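Local atomic coordinates of fructokinase (Vibrio cholerae serotype O1, PDB entry 5EYN), a protein that phosphorylates fructose with ATP as phosphate donor, as a PfkB-family sugar kinase of the ribokinase clan. Residues F171-R176 with V200-E205; D266-G271 with W294-G299; A46-A51 with G307-L312. One frame throughout, in Å; residues are numbered along the deposited sequence.

Contact 1. Residues F171-R176 with V200-E205; sequences FDPNLR and VKFSEE. With CA (calcium ion), chain C; FRU (beta-D-fructofuranose), chain B; BEF (beryllium trifluoride ion), chain D.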
loop_
_atom_site.group_PDB
_atom_site.type_symbol
_atom_site.label_atom_id
_atom_site.label_comp_id
_atom_site.label_asym_id
_atom_site.label_seq_id
_atom_site.Cartn_x
_atom_site.Cartn_y
_atom_site.Cartn_z
ATOM N N PHE A 171 -12.402 -19.469 -15.553
ATOM C CA PHE A 171 -11.719 -19.363 -14.277
ATOM C C PHE A 171 -10.227 -19.573 -14.474
ATOM O O PHE A 171 -9.807 -20.521 -15.142
ATOM C CB PHE A 171 -12.302 -20.407 -13.309
ATOM C CG PHE A 171 -11.722 -20.370 -11.916
ATOM C CD1 PHE A 171 -11.720 -19.208 -11.180
ATOM C CD2 PHE A 171 -11.197 -21.513 -11.339
ATOM C CE1 PHE A 171 -11.190 -19.171 -9.916
ATOM C CE2 PHE A 171 -10.690 -21.486 -10.067
ATOM C CZ PHE A 171 -10.669 -20.309 -9.364
ATOM N N ASP A 172 -9.440 -18.657 -13.923
ATOM C CA ASP A 172 -7.985 -18.765 -13.905
ATOM C C ASP A 172 -7.600 -18.638 -12.441
ATOM O O ASP A 172 -7.665 -17.553 -11.886
ATOM C CB ASP A 172 -7.362 -17.631 -14.727
ATOM C CG ASP A 172 -5.858 -17.575 -14.653
ATOM O OD1 ASP A 172 -5.248 -18.356 -13.909
ATOM O OD2 ASP A 172 -5.303 -16.700 -15.342
ATOM N N PRO A 173 -7.262 -19.760 -11.798
ATOM C CA PRO A 173 -6.962 -19.663 -10.367
ATOM C C PRO A 173 -6.016 -18.497 -10.038
ATOM O O PRO A 173 -6.310 -17.730 -9.130
ATOM C CB PRO A 173 -6.389 -21.043 -10.053
ATOM C CG PRO A 173 -7.190 -21.960 -10.961
ATOM C CD PRO A 173 -7.375 -21.162 -12.247
ATOM N N ASN A 174 -4.918 -18.339 -10.755
ATOM C CA ASN A 174 -4.078 -17.171 -10.551
ATOM C C ASN A 174 -3.768 -17.019 -9.062
ATOM O O ASN A 174 -4.065 -16.008 -8.422
ATOM C CB ASN A 174 -4.771 -15.916 -11.087
ATOM C CG ASN A 174 -3.915 -15.138 -12.019
ATOM O OD1 ASN A 174 -2.689 -15.303 -12.055
ATOM N ND2 ASN A 174 -4.557 -14.316 -12.830
ATOM N N LEU A 175 -3.160 -18.053 -8.517
ATOM C CA LEU A 175 -3.039 -18.168 -7.082
ATOM C C LEU A 175 -2.139 -17.136 -6.461
ATOM O O LEU A 175 -1.024 -16.913 -6.924
ATOM C CB LEU A 175 -2.530 -19.550 -6.704
ATOM C CG LEU A 175 -3.383 -20.714 -7.188
ATOM C CD1 LEU A 175 -2.737 -22.034 -6.757
ATOM C CD2 LEU A 175 -4.828 -20.602 -6.695
ATOM N N ARG A 176 -2.634 -16.516 -5.397
ATOM C CA ARG A 176 -1.887 -15.573 -4.587
ATOM C C ARG A 176 -2.230 -15.879 -3.129
ATOM O O ARG A 176 -3.130 -15.271 -2.535
ATOM C CB ARG A 176 -2.264 -14.132 -4.948
ATOM C CG ARG A 176 -2.167 -13.789 -6.443
ATOM C CD ARG A 176 -0.739 -13.676 -6.951
ATOM N NE ARG A 176 -0.788 -13.174 -8.312
ATOM C CZ ARG A 176 -0.888 -13.925 -9.397
ATOM N NH1 ARG A 176 -0.862 -15.241 -9.338
ATOM N NH2 ARG A 176 -0.984 -13.341 -10.580
ATOM N N VAL A 200 -11.040 -23.459 -17.868
ATOM C CA VAL A 200 -10.124 -23.227 -16.764
ATOM C C VAL A 200 -8.719 -23.162 -17.346
ATOM O O VAL A 200 -8.333 -24.021 -18.148
ATOM C CB VAL A 200 -10.198 -24.336 -15.699
ATOM C CG1 VAL A 200 -9.262 -24.018 -14.543
ATOM C CG2 VAL A 200 -11.620 -24.512 -15.224
ATOM N N LYS A 201 -7.980 -22.133 -16.947
ATOM C CA LYS A 201 -6.588 -21.949 -17.338
ATOM C C LYS A 201 -5.738 -22.050 -16.083
ATOM O O LYS A 201 -6.014 -21.372 -15.090
ATOM C CB LYS A 201 -6.401 -20.591 -18.010
ATOM C CG LYS A 201 -4.962 -20.294 -18.453
ATOM C CD LYS A 201 -4.096 -19.752 -17.303
ATOM C CE LYS A 201 -2.919 -18.930 -17.742
ATOM N NZ LYS A 201 -2.380 -18.130 -16.624
ATOM N N PHE A 202 -4.739 -22.925 -16.147
ATOM C CA PHE A 202 -3.768 -23.111 -15.081
ATOM C C PHE A 202 -2.397 -22.828 -15.651
ATOM O O PHE A 202 -2.148 -23.147 -16.802
ATOM C CB PHE A 202 -3.683 -24.576 -14.629
ATOM C CG PHE A 202 -4.961 -25.192 -14.119
ATOM C CD1 PHE A 202 -5.297 -25.110 -12.781
ATOM C CD2 PHE A 202 -5.749 -25.947 -14.956
ATOM C CE1 PHE A 202 -6.428 -25.733 -12.293
ATOM C CE2 PHE A 202 -6.882 -26.584 -14.469
ATOM C CZ PHE A 202 -7.223 -26.466 -13.138
ATOM N N SER A 203 -1.474 -22.332 -14.842
ATOM C CA SER A 203 -0.080 -22.548 -15.158
ATOM C C SER A 203 0.237 -23.988 -14.776
ATOM O O SER A 203 -0.485 -24.618 -13.991
ATOM C CB SER A 203 0.831 -21.604 -14.386
ATOM O OG SER A 203 0.901 -22.022 -13.041
ATOM N N GLU A 204 1.321 -24.514 -15.325
ATOM C CA GLU A 204 1.748 -25.870 -15.007
ATOM C C GLU A 204 1.896 -26.019 -13.495
ATOM O O GLU A 204 1.471 -27.009 -12.902
ATOM C CB GLU A 204 3.076 -26.163 -15.716
ATOM C CG GLU A 204 3.692 -27.508 -15.413
ATOM C CD GLU A 204 4.932 -27.776 -16.256
ATOM O OE1 GLU A 204 5.258 -26.936 -17.129
ATOM O OE2 GLU A 204 5.572 -28.825 -16.046
ATOM N N GLU A 205 2.503 -25.018 -12.873
ATOM C CA GLU A 205 2.743 -25.060 -11.444
ATOM C C GLU A 205 1.426 -25.045 -10.652
ATOM O O GLU A 205 1.259 -25.779 -9.697
ATOM C CB GLU A 205 3.644 -23.882 -11.057
ATOM C CG GLU A 205 5.069 -23.943 -11.648
ATOM C CD GLU A 205 5.188 -23.606 -13.145
ATOM O OE1 GLU A 205 4.253 -23.042 -13.762
ATOM O OE2 GLU A 205 6.270 -23.907 -13.707
HETATM CA CA CA C . -1.282 -16.152 -13.689
HETATM C C1 FRU B . -3.212 -9.872 -8.572
HETATM C C2 FRU B . -1.954 -9.706 -9.412
HETATM C C3 FRU B . -1.593 -8.298 -9.840
HETATM C C4 FRU B . -1.051 -8.445 -11.224
HETATM C C5 FRU B . -1.768 -9.658 -11.702
HETATM C C6 FRU B . -0.981 -10.502 -12.675
HETATM O O1 FRU B . -4.356 -9.563 -9.306
HETATM O O2 FRU B . -0.905 -10.235 -8.659
HETATM O O3 FRU B . -0.715 -7.769 -8.893
HETATM O O4 FRU B . -1.331 -7.370 -12.055
HETATM O O5 FRU B . -2.135 -10.443 -10.581
HETATM O O6 FRU B . -1.703 -11.640 -13.072
HETATM BE BE BEF D . 0.387 -13.762 -14.707
HETATM F F1 BEF D . 1.671 -12.966 -14.401
HETATM F F2 BEF D . -0.730 -12.905 -15.375
HETATM F F3 BEF D . -0.298 -14.212 -13.434
HETATM O O HOH W 1 -2.845 -15.502 -15.345
HETATM O O HOH W 2 -2.561 -18.314 -13.876
HETATM O O HOH W 3 -0.370 -17.143 -11.666
HETATM O O HOH W 4 0.458 -16.823 -15.241
#
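Parallel strands 168-172 and 199-203, joined by helix 186-194 in a beta-alpha-beta unit, meet where Phe171 pairs with Val200 and the C-terminal ends of both strands open onto the active site. Lys201 N donates to Phe171 O (3.0 Å, N-H...O 160°), and the CA-H of Val200 leans on the same oxygen. One step on, Asp172 and Lys201 run side by side toward the metal, each with CG anti to its backbone N. Their salt bridge is long, 3.5 Å from Asp172 OD2 to Lys201 NZ; water 1 and water 2 bridge it too, from NZ to OD2 and to OD1 respectively. Both waters bind calcium, so the pair acts as its second shell. Asn174 OD1 reaches the ion directly at 2.3 Å. This oxygen also takes two weak bonds from Arg176, whose NH1 is fixed by Leu175 O (2.9 Å). Bent at chi2 (-72°), the Arg176 chain turns NE to fructose O2 in an almost straight bond (3.0 Å, 172°), while NH2 reaches beryllium trifluoride F3 at 3.1 Å, a bridge between sugar and phosphate mimic. On the apolar side, Pro173 CD meets Val200 CG1 and Pro173 CG touches the Phe202 ring at 4.1 Å from CE1. Strands 138-142 and 230-234 flank the pair; helix 186-194 packs on Phe171 and Pro173, and helix 204-211 on Pro173 and Phe202.

Contact 2. Residues D266-G271 with W294-G299; sequences DAFVGG and WANGCG. With ADP (adenosine-5'-diphosphate), chain E; BEF (beryllium trifluoride ion), chain D; FRU (beta-D-fructofuranose), chain B.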
loop_
_atom_site.group_PDB
_atom_site.type_symbol
_atom_site.label_atom_id
_atom_site.label_comp_id
_atom_site.label_asym_id
_atom_site.label_seq_id
_atom_site.Cartn_x
_atom_site.Cartn_y
_atom_site.Cartn_z
ATOM N N ASP A 266 -2.514 -13.217 -17.947
ATOM C CA ASP A 266 -3.782 -12.510 -18.119
ATOM C C ASP A 266 -3.950 -12.066 -19.567
ATOM O O ASP A 266 -5.054 -12.078 -20.104
ATOM C CB ASP A 266 -3.872 -11.310 -17.192
ATOM C CG ASP A 266 -3.707 -11.682 -15.741
ATOM O OD1 ASP A 266 -4.138 -12.809 -15.360
ATOM O OD2 ASP A 266 -3.154 -10.838 -14.998
ATOM N N ALA A 267 -2.844 -11.685 -20.203
ATOM C CA ALA A 267 -2.864 -11.334 -21.623
ATOM C C ALA A 267 -3.299 -12.554 -22.436
ATOM O O ALA A 267 -4.090 -12.470 -23.372
ATOM C CB ALA A 267 -1.474 -10.889 -22.060
ATOM N N PHE A 268 -2.744 -13.698 -22.068
ATOM C CA PHE A 268 -3.116 -14.982 -22.647
ATOM C C PHE A 268 -4.626 -15.210 -22.536
ATOM O O PHE A 268 -5.299 -15.474 -23.527
ATOM C CB PHE A 268 -2.333 -16.089 -21.938
ATOM C CG PHE A 268 -2.616 -17.477 -22.453
ATOM C CD1 PHE A 268 -1.759 -18.095 -23.359
ATOM C CD2 PHE A 268 -3.739 -18.167 -22.040
ATOM C CE1 PHE A 268 -2.022 -19.379 -23.821
ATOM C CE2 PHE A 268 -4.018 -19.438 -22.522
ATOM C CZ PHE A 268 -3.157 -20.048 -23.402
ATOM N N VAL A 269 -5.163 -15.067 -21.332
ATOM C CA VAL A 269 -6.588 -15.265 -21.138
ATOM C C VAL A 269 -7.381 -14.263 -21.956
ATOM O O VAL A 269 -8.417 -14.596 -22.539
ATOM C CB VAL A 269 -6.952 -15.153 -19.644
ATOM C CG1 VAL A 269 -8.460 -15.105 -19.440
ATOM C CG2 VAL A 269 -6.337 -16.301 -18.905
ATOM N N GLY A 270 -6.914 -13.022 -22.001
ATOM C CA GLY A 270 -7.591 -12.015 -22.799
ATOM C C GLY A 270 -7.706 -12.370 -24.267
ATOM O O GLY A 270 -8.771 -12.227 -24.869
ATOM N N GLY A 271 -6.619 -12.857 -24.856
ATOM C CA GLY A 271 -6.687 -13.284 -26.243
ATOM C C GLY A 271 -7.615 -14.469 -26.437
ATOM O O GLY A 271 -8.410 -14.511 -27.387
ATOM N N TRP A 294 -3.957 -17.124 -30.647
ATOM C CA TRP A 294 -4.037 -15.719 -30.263
ATOM C C TRP A 294 -3.542 -15.523 -28.837
ATOM O O TRP A 294 -2.795 -14.587 -28.552
ATOM C CB TRP A 294 -5.474 -15.208 -30.369
ATOM C CG TRP A 294 -5.906 -14.821 -31.763
ATOM C CD1 TRP A 294 -5.795 -15.571 -32.908
ATOM C CD2 TRP A 294 -6.514 -13.587 -32.153
ATOM N NE1 TRP A 294 -6.299 -14.872 -33.981
ATOM C CE2 TRP A 294 -6.744 -13.652 -33.544
ATOM C CE3 TRP A 294 -6.896 -12.436 -31.461
ATOM C CZ2 TRP A 294 -7.331 -12.608 -34.248
ATOM C CZ3 TRP A 294 -7.467 -11.397 -32.159
ATOM C CH2 TRP A 294 -7.686 -11.492 -33.539
ATOM N N ALA A 295 -3.998 -16.380 -27.924
ATOM C CA ALA A 295 -3.605 -16.297 -26.525
ATOM C C ALA A 295 -2.086 -16.321 -26.358
ATOM O O ALA A 295 -1.507 -15.517 -25.622
ATOM C CB ALA A 295 -4.238 -17.447 -25.747
ATOM N N ASN A 296 -1.433 -17.252 -27.050
ATOM C CA ASN A 296 0.017 -17.344 -26.967
ATOM C C ASN A 296 0.686 -16.072 -27.488
ATOM O O ASN A 296 1.660 -15.610 -26.908
ATOM C CB ASN A 296 0.526 -18.540 -27.757
ATOM C CG ASN A 296 0.455 -19.845 -26.998
ATOM O OD1 ASN A 296 0.560 -19.894 -25.770
ATOM N ND2 ASN A 296 0.335 -20.928 -27.748
ATOM N N GLY A 297 0.162 -15.508 -28.568
ATOM C CA GLY A 297 0.738 -14.292 -29.111
ATOM C C GLY A 297 0.586 -13.113 -28.182
ATOM O O GLY A 297 1.497 -12.323 -28.009
ATOM N N CYS A 298 -0.575 -13.012 -27.543
ATOM C CA CYS A 298 -0.810 -11.976 -26.562
ATOM C C CYS A 298 0.114 -12.135 -25.360
ATOM O O CYS A 298 0.668 -11.160 -24.874
ATOM C CB CYS A 298 -2.266 -11.996 -26.111
ATOM S SG CYS A 298 -3.452 -11.464 -27.364
ATOM N N GLY A 299 0.228 -13.359 -24.845
ATOM C CA GLY A 299 1.100 -13.603 -23.712
ATOM C C GLY A 299 2.541 -13.213 -24.006
ATOM O O GLY A 299 3.221 -12.643 -23.157
HETATM P PB ADP E . 2.135 -14.698 -16.133
HETATM O O1B ADP E . 1.237 -13.500 -16.302
HETATM O O2B ADP E . 1.712 -15.512 -14.931
HETATM O O3B ADP E . 3.550 -14.211 -15.947
HETATM P PA ADP E . 3.086 -16.714 -17.804
HETATM O O1A ADP E . 4.426 -16.017 -17.644
HETATM O O2A ADP E . 3.006 -17.774 -16.729
HETATM O O3A ADP E . 2.037 -15.588 -17.450
HETATM O "O5'" ADP E . 2.924 -17.441 -19.222
HETATM C "C5'" ADP E . 1.704 -17.482 -19.876
HETATM C "C4'" ADP E . 1.767 -17.428 -21.384
HETATM O "O4'" ADP E . 2.529 -16.316 -21.797
HETATM C "C3'" ADP E . 2.340 -18.623 -22.059
HETATM O "O3'" ADP E . 1.379 -19.619 -22.232
HETATM C "C2'" ADP E . 2.771 -18.052 -23.349
HETATM O "O2'" ADP E . 1.729 -17.848 -24.226
HETATM C "C1'" ADP E . 3.255 -16.724 -22.924
HETATM N N9 ADP E . 4.652 -16.678 -22.598
HETATM C C8 ADP E . 5.215 -16.623 -21.376
HETATM N N7 ADP E . 6.533 -16.562 -21.485
HETATM C C5 ADP E . 6.858 -16.573 -22.779
HETATM C C6 ADP E . 8.040 -16.520 -23.500
HETATM N N6 ADP E . 9.305 -16.453 -22.840
HETATM N N1 ADP E . 7.992 -16.549 -24.829
HETATM C C2 ADP E . 6.835 -16.610 -25.512
HETATM N N3 ADP E . 5.657 -16.663 -24.848
HETATM C C4 ADP E . 5.658 -16.644 -23.508
HETATM BE BE BEF D . 0.387 -13.762 -14.707
HETATM F F1 BEF D . 1.671 -12.966 -14.401
HETATM F F2 BEF D . -0.730 -12.905 -15.375
HETATM F F3 BEF D . -0.298 -14.212 -13.434
HETATM C C1 FRU B . -3.212 -9.872 -8.572
HETATM C C2 FRU B . -1.954 -9.706 -9.412
HETATM C C3 FRU B . -1.593 -8.298 -9.840
HETATM C C4 FRU B . -1.051 -8.445 -11.224
HETATM C C5 FRU B . -1.768 -9.658 -11.702
HETATM C C6 FRU B . -0.981 -10.502 -12.675
HETATM O O1 FRU B . -4.356 -9.563 -9.306
HETATM O O2 FRU B . -0.905 -10.235 -8.659
HETATM O O3 FRU B . -0.715 -7.769 -8.893
HETATM O O4 FRU B . -1.331 -7.370 -12.055
HETATM O O5 FRU B . -2.135 -10.443 -10.581
HETATM O O6 FRU B . -1.703 -11.640 -13.072
#
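Phe268 and Ala295 form the tight centre of two roughly antiparallel helix segments, whose axes approach to 7.0 Å at an angle of 146°. Ala295 CB sits over the middle of the Phe268 ring, 3.4 Å from its centroid and 8° off the normal, in a CH-pi contact. With CG anti to the backbone N (chi1 -179°), the ring lies across the neighbouring helix, and Phe268 CA-H points at Ala295 O. Small residues permit this closeness: Ala267 O meets Cys298 CB at 3.3 Å, and Gly271, without a side chain, lets Cys298 SG come to 3.9 Å of its CA. No hydrogen bond crosses between the segments. The loose margin lies at Trp294, brushed only by Gly271 O through its CB. The nucleotide edge is filled by ADP: Asn296 OD1 approaches the Phe268 ring edge in plane, 3.3 Å from CE1, and accepts from ADP O2' at 2.8 Å, while Gly299 brings its CA up to ribose O4'. The pair thus forms one wall of the ribose site. At the N-terminal end of segment 266-271, Asp266 closes the Gly-Ala-Gly-Asp sequence from Gly263, consistent with the second PfkB signature; its N donates to beryllium trifluoride F2 (3.1 Å) and its OD2 lies 2.5 Å from fructose O6. Strand 230-234 packs on Phe268, helix 46-56 on Asp266 and Val269, and helix 315-322 on Trp294 and Cys298.

Contact 3. Residues A46-A51 with G307-L312; sequences APANVA and GAMTAL. With NA (sodium ion), chain F; FRU (beta-D-fructofuranose), chain B.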
loop_
_atom_site.group_PDB
_atom_site.type_symbol
_atom_site.label_atom_id
_atom_site.label_comp_id
_atom_site.label_asym_id
_atom_site.label_seq_id
_atom_site.Cartn_x
_atom_site.Cartn_y
_atom_site.Cartn_z
ATOM N N ALA A 46 -5.428 -8.949 -12.033
ATOM C CA ALA A 46 -5.642 -9.906 -13.113
ATOM C C ALA A 46 -6.944 -9.708 -13.891
ATOM O O ALA A 46 -6.909 -9.645 -15.107
ATOM C CB ALA A 46 -5.524 -11.337 -12.622
ATOM N N PRO A 47 -8.105 -9.609 -13.216
ATOM C CA PRO A 47 -9.309 -9.444 -14.043
ATOM C C PRO A 47 -9.350 -8.104 -14.794
ATOM O O PRO A 47 -9.913 -8.024 -15.886
ATOM C CB PRO A 47 -10.451 -9.567 -13.032
ATOM C CG PRO A 47 -9.851 -9.302 -11.735
ATOM C CD PRO A 47 -8.430 -9.750 -11.787
ATOM N N ALA A 48 -8.753 -7.063 -14.225
ATOM C CA ALA A 48 -8.658 -5.782 -14.936
ATOM C C ALA A 48 -7.755 -5.921 -16.162
ATOM O O ALA A 48 -8.058 -5.406 -17.243
ATOM C CB ALA A 48 -8.145 -4.701 -14.002
ATOM N N ASN A 49 -6.658 -6.648 -15.991
ATOM C CA ASN A 49 -5.733 -6.920 -17.083
ATOM C C ASN A 49 -6.443 -7.646 -18.199
ATOM O O ASN A 49 -6.289 -7.310 -19.378
ATOM C CB ASN A 49 -4.569 -7.779 -16.583
ATOM C CG ASN A 49 -3.713 -7.084 -15.545
ATOM O OD1 ASN A 49 -3.661 -5.862 -15.468
ATOM N ND2 ASN A 49 -3.008 -7.879 -14.758
ATOM N N VAL A 50 -7.229 -8.664 -17.857
ATOM C CA VAL A 50 -7.975 -9.399 -18.866
ATOM C C VAL A 50 -8.972 -8.492 -19.594
ATOM O O VAL A 50 -9.118 -8.551 -20.828
ATOM C CB VAL A 50 -8.689 -10.618 -18.255
ATOM C CG1 VAL A 50 -9.509 -11.320 -19.312
ATOM C CG2 VAL A 50 -7.670 -11.595 -17.660
ATOM N N ALA A 51 -9.666 -7.662 -18.826
ATOM C CA ALA A 51 -10.642 -6.749 -19.403
ATOM C C ALA A 51 -9.975 -5.858 -20.440
ATOM O O ALA A 51 -10.494 -5.664 -21.533
ATOM C CB ALA A 51 -11.294 -5.897 -18.327
ATOM N N GLY A 307 4.771 -3.594 -16.692
ATOM C CA GLY A 307 3.368 -3.349 -16.384
ATOM C C GLY A 307 2.541 -4.407 -17.076
ATOM O O GLY A 307 2.789 -4.765 -18.219
ATOM N N ALA A 308 1.548 -4.941 -16.375
ATOM C CA ALA A 308 0.691 -5.979 -16.940
ATOM C C ALA A 308 -0.050 -5.515 -18.183
ATOM O O ALA A 308 -0.291 -6.305 -19.081
ATOM C CB ALA A 308 -0.308 -6.455 -15.901
ATOM N N MET A 309 -0.433 -4.248 -18.220
ATOM C CA MET A 309 -1.300 -3.787 -19.291
ATOM C C MET A 309 -0.555 -3.110 -20.428
ATOM O O MET A 309 -1.100 -2.907 -21.501
ATOM C CB MET A 309 -2.319 -2.785 -18.770
ATOM C CG MET A 309 -3.274 -3.353 -17.771
ATOM S SD MET A 309 -4.457 -2.106 -17.256
ATOM C CE MET A 309 -5.447 -3.049 -16.097
ATOM N N THR A 310 0.687 -2.715 -20.182
ATOM C CA THR A 310 1.347 -1.755 -21.069
ATOM C C THR A 310 1.420 -2.237 -22.509
ATOM O O THR A 310 1.140 -1.467 -23.434
ATOM C CB THR A 310 2.736 -1.462 -20.539
ATOM O OG1 THR A 310 2.623 -1.128 -19.146
ATOM C CG2 THR A 310 3.342 -0.302 -21.297
ATOM N N ALA A 311 1.808 -3.491 -22.699
ATOM C CA ALA A 311 2.044 -4.029 -24.034
ATOM C C ALA A 311 0.955 -4.987 -24.499
ATOM O O ALA A 311 1.138 -5.737 -25.449
ATOM C CB ALA A 311 3.426 -4.691 -24.085
ATOM N N LEU A 312 -0.195 -4.965 -23.831
ATOM C CA LEU A 312 -1.331 -5.747 -24.316
ATOM C C LEU A 312 -1.622 -5.313 -25.756
ATOM O O LEU A 312 -1.867 -4.135 -26.010
ATOM C CB LEU A 312 -2.549 -5.547 -23.420
ATOM C CG LEU A 312 -2.407 -6.112 -22.009
ATOM C CD1 LEU A 312 -3.599 -5.705 -21.167
ATOM C CD2 LEU A 312 -2.293 -7.623 -22.075
HETATM NA NA NA F . 3.843 -5.888 -19.641
HETATM C C1 FRU B . -3.212 -9.872 -8.572
HETATM C C2 FRU B . -1.954 -9.706 -9.412
HETATM C C3 FRU B . -1.593 -8.298 -9.840
HETATM C C4 FRU B . -1.051 -8.445 -11.224
HETATM C C5 FRU B . -1.768 -9.658 -11.702
HETATM C C6 FRU B . -0.981 -10.502 -12.675
HETATM O O1 FRU B . -4.356 -9.563 -9.306
HETATM O O2 FRU B . -0.905 -10.235 -8.659
HETATM O O3 FRU B . -0.715 -7.769 -8.893
HETATM O O4 FRU B . -1.331 -7.370 -12.055
HETATM O O5 FRU B . -2.135 -10.443 -10.581
HETATM O O6 FRU B . -1.703 -11.640 -13.072
HETATM O O HOH W 5 1.919 -5.769 -21.002
HETATM O O HOH W 6 4.398 -7.370 -18.437
#
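Asn49 and Met309 cross at about a right angle where the first turns of helix 46-56 meet the loop leading to helix 315-322. The Asn49 amide is the centre of the contact. Its OD1 lies against the methionine chain, 3.4 Å from both Met309 CG and Met309 CE, while Ala308 CB presses on the amide, 3.3 Å from Asn49 ND2. Extended beyond CG (chi2 -178°, chi3 180°), the Met309 chain passes the amide and lays its terminal methyl on the helix, with CE 3.8 Å from Ala48 CB. Leu312 CD1 lies against the helix backbone, 3.6 Å from Asn49 O. No hydrogen bond joins the two segments, so their meeting is one of van der Waals packing about a polar group whose partners lie elsewhere. ND2 spends its protons on fructose O4 (3.2 Å, N-H...O 156°) and on the carboxylate OD2 of Asp266, which links the amide to both sugar and acid. Ala46 N, at the start of the helix, donates to fructose O1 at 3.0 Å.

Farther out, the loop is shaped by a type I turn from Met309 to Leu312 and by a sodium ion. Gly307 O binds the ion at 2.1 Å, together with water 5, water 6 and the carbonyl oxygens of Ala302 and Gln305; water 5 also accepts from Ala311 N and donates weakly to Ala308 O. Arg56, farther along helix 46-56, bonds Thr310 O and Leu312 O, a second tie from helix to loop. A sodium-bound loop beside the anion-binding residue Gly263 is consistent with the monovalent-cation site of ribokinase-like PfkB kinases, and here it packs against the helix whose N-terminal end holds the sugar.

In the fold
Of the contact segments, the one on helix 46-56 comes first from the N terminus and waits for its partner: contact 3 closes only when residues 307-312 return, after an excursion of 255 residues, and so encloses both other contacts. Within that loop contact 1 closes first, over the short crossover between neighbouring strands 168-172 and 199-203 of the central sheet. Contact 2 follows in series, joining helices 264-278 and 285-302. None of the three cross. Asp266 of contact 2 links all three, reaching Asn174 of contact 1 and a residue of contact 3, so the C-terminal ends of central strands, helix pair and sugar-side helix converge around fructose.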